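Local coordinates for nucleoplasmin-like protein (PDB 1NLQ) that binds core histones as a chaperone and takes part in the ATP-facilitated assembly of approximately regularly spaced nucleosomal arrays, its N-terminal core forming pentameric rings, at residues R28-L39 / P96-D107. Residues are numbered along the deposited sequence; the frame is centred on the assembly and turned at random.
Sequences RGQKLVIKQILL and PVYIHGHNIKDD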
# COMPACT_ATOMS: atom_id res chain seq x y z
N ARG A 28 25.90 -8.44 -10.69
CA ARG A 28 25.15 -9.42 -11.46
C ARG A 28 23.65 -9.13 -11.45
O ARG A 28 22.83 -10.01 -11.68
CB ARG A 28 25.44 -10.84 -10.96
CG ARG A 28 25.09 -11.13 -9.52
CD ARG A 28 25.15 -12.65 -9.26
NE ARG A 28 26.49 -13.21 -9.46
CZ ARG A 28 27.47 -13.15 -8.56
NH1 ARG A 28 27.26 -12.55 -7.39
NH2 ARG A 28 28.65 -13.66 -8.84
N GLY A 29 23.30 -7.88 -11.18
CA GLY A 29 21.90 -7.49 -11.19
C GLY A 29 21.19 -7.66 -9.86
O GLY A 29 19.96 -7.58 -9.81
N GLN A 30 21.94 -7.90 -8.80
CA GLN A 30 21.30 -8.07 -7.50
C GLN A 30 20.53 -6.82 -7.10
O GLN A 30 20.99 -5.70 -7.30
CB GLN A 30 22.32 -8.43 -6.42
CG GLN A 30 23.43 -7.43 -6.19
CD GLN A 30 24.69 -7.78 -6.96
OE1 GLN A 30 24.68 -7.80 -8.18
NE2 GLN A 30 25.77 -8.08 -6.23
N LYS A 31 19.34 -7.03 -6.55
CA LYS A 31 18.49 -5.93 -6.12
C LYS A 31 17.79 -6.26 -4.81
O LYS A 31 17.33 -7.38 -4.61
CB LYS A 31 17.43 -5.62 -7.18
CG LYS A 31 16.45 -4.51 -6.79
CD LYS A 31 15.27 -4.40 -7.75
CE LYS A 31 15.73 -4.12 -9.18
NZ LYS A 31 14.59 -3.82 -10.10
N LEU A 32 17.71 -5.27 -3.93
CA LEU A 32 17.03 -5.44 -2.66
C LEU A 32 15.76 -4.61 -2.72
O LEU A 32 15.80 -3.41 -2.96
CB LEU A 32 17.90 -4.93 -1.51
CG LEU A 32 17.25 -5.01 -0.13
CD1 LEU A 32 16.97 -6.46 0.24
CD2 LEU A 32 18.17 -4.38 0.89
N VAL A 33 14.61 -5.27 -2.54
CA VAL A 33 13.34 -4.56 -2.58
C VAL A 33 12.80 -4.52 -1.17
O VAL A 33 12.64 -5.56 -0.54
CB VAL A 33 12.32 -5.29 -3.47
CG1 VAL A 33 11.02 -4.48 -3.54
CG2 VAL A 33 12.89 -5.50 -4.87
N ILE A 34 12.55 -3.33 -0.65
CA ILE A 34 12.02 -3.21 0.70
C ILE A 34 10.53 -2.99 0.62
O ILE A 34 10.07 -1.95 0.15
CB ILE A 34 12.69 -2.06 1.46
CG1 ILE A 34 14.19 -2.33 1.61
CG2 ILE A 34 12.05 -1.90 2.82
CD1 ILE A 34 14.53 -3.69 2.22
N LYS A 35 9.77 -3.99 1.08
CA LYS A 35 8.32 -3.95 1.02
C LYS A 35 7.62 -3.37 2.24
O LYS A 35 6.63 -2.66 2.10
CB LYS A 35 7.77 -5.35 0.78
CG LYS A 35 8.11 -5.95 -0.57
CD LYS A 35 7.41 -5.17 -1.67
CE LYS A 35 7.49 -5.88 -3.01
NZ LYS A 35 6.66 -5.17 -4.04
N GLN A 36 8.12 -3.68 3.42
CA GLN A 36 7.50 -3.23 4.65
C GLN A 36 8.49 -2.99 5.78
O GLN A 36 9.48 -3.69 5.92
CB GLN A 36 6.45 -4.28 5.07
CG GLN A 36 5.81 -4.08 6.44
CD GLN A 36 4.83 -5.19 6.80
OE1 GLN A 36 3.62 -5.04 6.65
NE2 GLN A 36 5.35 -6.32 7.28
N ILE A 37 8.22 -1.94 6.56
CA ILE A 37 9.03 -1.60 7.73
C ILE A 37 7.97 -1.50 8.81
O ILE A 37 7.10 -0.63 8.76
CB ILE A 37 9.80 -0.28 7.54
CG1 ILE A 37 10.78 -0.44 6.36
CG2 ILE A 37 10.59 0.04 8.80
CD1 ILE A 37 11.65 0.77 6.09
N LEU A 38 8.07 -2.40 9.77
CA LEU A 38 7.09 -2.54 10.84
C LEU A 38 7.62 -2.29 12.24
O LEU A 38 8.71 -2.76 12.58
CB LEU A 38 6.52 -3.95 10.72
CG LEU A 38 5.50 -4.53 11.70
CD1 LEU A 38 4.17 -3.80 11.59
CD2 LEU A 38 5.33 -6.01 11.37
N LEU A 39 6.84 -1.57 13.04
CA LEU A 39 7.22 -1.26 14.41
C LEU A 39 6.76 -2.38 15.36
O LEU A 39 5.61 -2.79 15.33
CB LEU A 39 6.58 0.06 14.83
CG LEU A 39 6.94 0.58 16.23
CD1 LEU A 39 8.41 0.95 16.28
CD2 LEU A 39 6.08 1.79 16.57
N PRO A 96 11.75 -2.48 18.90
CA PRO A 96 12.32 -3.00 17.66
C PRO A 96 11.57 -2.59 16.40
O PRO A 96 10.39 -2.24 16.43
CB PRO A 96 12.31 -4.51 17.88
CG PRO A 96 11.13 -4.71 18.77
CD PRO A 96 11.18 -3.56 19.73
N VAL A 97 12.29 -2.61 15.28
CA VAL A 97 11.73 -2.30 13.98
C VAL A 97 12.14 -3.43 13.04
O VAL A 97 13.30 -3.85 13.03
CB VAL A 97 12.26 -0.95 13.44
CG1 VAL A 97 11.73 -0.72 12.02
CG2 VAL A 97 11.81 0.18 14.35
N TYR A 98 11.19 -3.94 12.27
CA TYR A 98 11.48 -5.03 11.36
C TYR A 98 11.45 -4.53 9.91
O TYR A 98 10.57 -3.76 9.53
CB TYR A 98 10.45 -6.15 11.54
CG TYR A 98 10.13 -6.46 12.98
CD1 TYR A 98 8.88 -6.14 13.52
CD2 TYR A 98 11.07 -7.07 13.82
CE1 TYR A 98 8.58 -6.42 14.85
CE2 TYR A 98 10.77 -7.35 15.15
CZ TYR A 98 9.53 -7.02 15.66
OH TYR A 98 9.25 -7.29 16.98
N ILE A 99 12.41 -4.97 9.12
CA ILE A 99 12.48 -4.58 7.71
C ILE A 99 12.26 -5.83 6.88
O ILE A 99 12.99 -6.82 7.02
CB ILE A 99 13.85 -3.95 7.37
CG1 ILE A 99 14.07 -2.70 8.21
CG2 ILE A 99 13.91 -3.60 5.89
CD1 ILE A 99 15.45 -2.08 8.06
N HIS A 100 11.24 -5.81 6.02
CA HIS A 100 10.90 -6.96 5.18
C HIS A 100 10.98 -6.66 3.69
O HIS A 100 10.66 -5.56 3.24
CB HIS A 100 9.48 -7.44 5.48
CG HIS A 100 9.20 -7.68 6.93
ND1 HIS A 100 8.22 -7.00 7.61
CD2 HIS A 100 9.77 -8.52 7.82
CE1 HIS A 100 8.18 -7.42 8.86
NE2 HIS A 100 9.12 -8.35 9.02
N GLY A 101 11.39 -7.65 2.91
CA GLY A 101 11.49 -7.44 1.48
C GLY A 101 11.91 -8.66 0.69
O GLY A 101 11.81 -9.80 1.15
N HIS A 102 12.34 -8.39 -0.54
CA HIS A 102 12.79 -9.41 -1.48
C HIS A 102 14.27 -9.24 -1.72
O HIS A 102 14.72 -8.14 -2.04
CB HIS A 102 12.08 -9.26 -2.83
CG HIS A 102 10.60 -9.47 -2.76
ND1 HIS A 102 9.94 -10.36 -3.59
CD2 HIS A 102 9.65 -8.91 -1.98
CE1 HIS A 102 8.65 -10.34 -3.31
NE2 HIS A 102 8.44 -9.46 -2.34
N ASN A 103 15.03 -10.32 -1.58
CA ASN A 103 16.47 -10.28 -1.80
C ASN A 103 16.68 -10.92 -3.16
O ASN A 103 16.75 -12.14 -3.27
CB ASN A 103 17.20 -11.09 -0.73
CG ASN A 103 18.66 -10.73 -0.63
OD1 ASN A 103 19.26 -10.23 -1.59
ND2 ASN A 103 19.25 -10.97 0.54
N ILE A 104 16.77 -10.11 -4.20
CA ILE A 104 16.93 -10.62 -5.56
C ILE A 104 18.41 -10.86 -5.89
O ILE A 104 19.22 -9.94 -5.89
CB ILE A 104 16.30 -9.64 -6.55
CG1 ILE A 104 14.82 -9.46 -6.18
CG2 ILE A 104 16.42 -10.16 -7.96
CD1 ILE A 104 14.18 -8.23 -6.80
N LYS A 105 18.74 -12.11 -6.18
CA LYS A 105 20.13 -12.50 -6.44
C LYS A 105 20.78 -12.03 -7.74
O LYS A 105 21.98 -11.75 -7.76
CB LYS A 105 20.25 -14.03 -6.35
CG LYS A 105 19.58 -14.65 -5.11
CD LYS A 105 20.03 -14.00 -3.80
CE LYS A 105 19.67 -14.89 -2.61
NZ LYS A 105 19.91 -14.26 -1.29
N ASP A 106 20.01 -11.94 -8.81
CA ASP A 106 20.55 -11.49 -10.09
C ASP A 106 19.44 -11.10 -11.06
O ASP A 106 18.27 -11.09 -10.69
CB ASP A 106 21.43 -12.59 -10.71
CG ASP A 106 20.72 -13.91 -10.82
OD1 ASP A 106 19.58 -13.95 -11.34
OD2 ASP A 106 21.31 -14.93 -10.39
N ASP A 107 19.82 -10.77 -12.29
CA ASP A 107 18.84 -10.35 -13.30
C ASP A 107 18.71 -11.37 -14.43
O ASP A 107 19.09 -12.54 -14.22
CB ASP A 107 19.23 -8.99 -13.88
CG ASP A 107 20.54 -9.02 -14.65
OD1 ASP A 107 20.96 -7.95 -15.13
OD2 ASP A 107 21.16 -10.10 -14.76
O HOH W 1 24.45 -11.72 -6.45
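Gln-36 and His-100 lie side by side and point the same way, with NE2 of Gln-36 giving a nearly straight hydrogen bond to ND1 of His-100 (3.0 Å). The chain of Gln-36 brings the amide there because CG stands opposite the backbone N (chi1 172°) and CD continues extended. ND1 is in the amide plane, but the donor sits 30° out of the ring plane. The two planes are 63° apart. If ND1 accepts as modelled, NE2 of His-100 would carry the hydrogen, consistent with its weak bond to Pro-63 O of a neighbouring subunit, whose Ile-64 O also receives Gln-36 NE2. An alanine in place of His-100 would probably leave the Gln-36 amide less firmly held, lose that weak bond and open a gap beside Leu-38, whose CD2 meets the ring edge at CE1 (4.1 Å).

The backbone sets the register beside this pair: His-100 O accepts from both Lys-35 N (2.8 Å) and Gln-36 N (3.2 Å), a classic bulge. Beyond it, Lys-35 CG comes to the edge of the His-102 ring at CD2 (3.6 Å), while its NZ bridges to Asp-78 of its own chain and of the neighbour; His-102 itself bonds Glu-4 through ND1 and Asp-78 O of the neighbour through NE2. Farther along, Val-33 CG2 touches Ile-104 CD1 (3.6 Å).

On the opposite face, Ile-37 CG2 presses tightly on Val-97 CG1 (3.5 Å), and Ile-34 CD1 meets Ile-99 CG2 (3.7 Å); Phe-88 and Leu-90 of the second sheet pack there. One face thus builds the core and the other the subunit interface of the pentamer, within the two-sheet antiparallel jelly roll of the nucleoplasmin core.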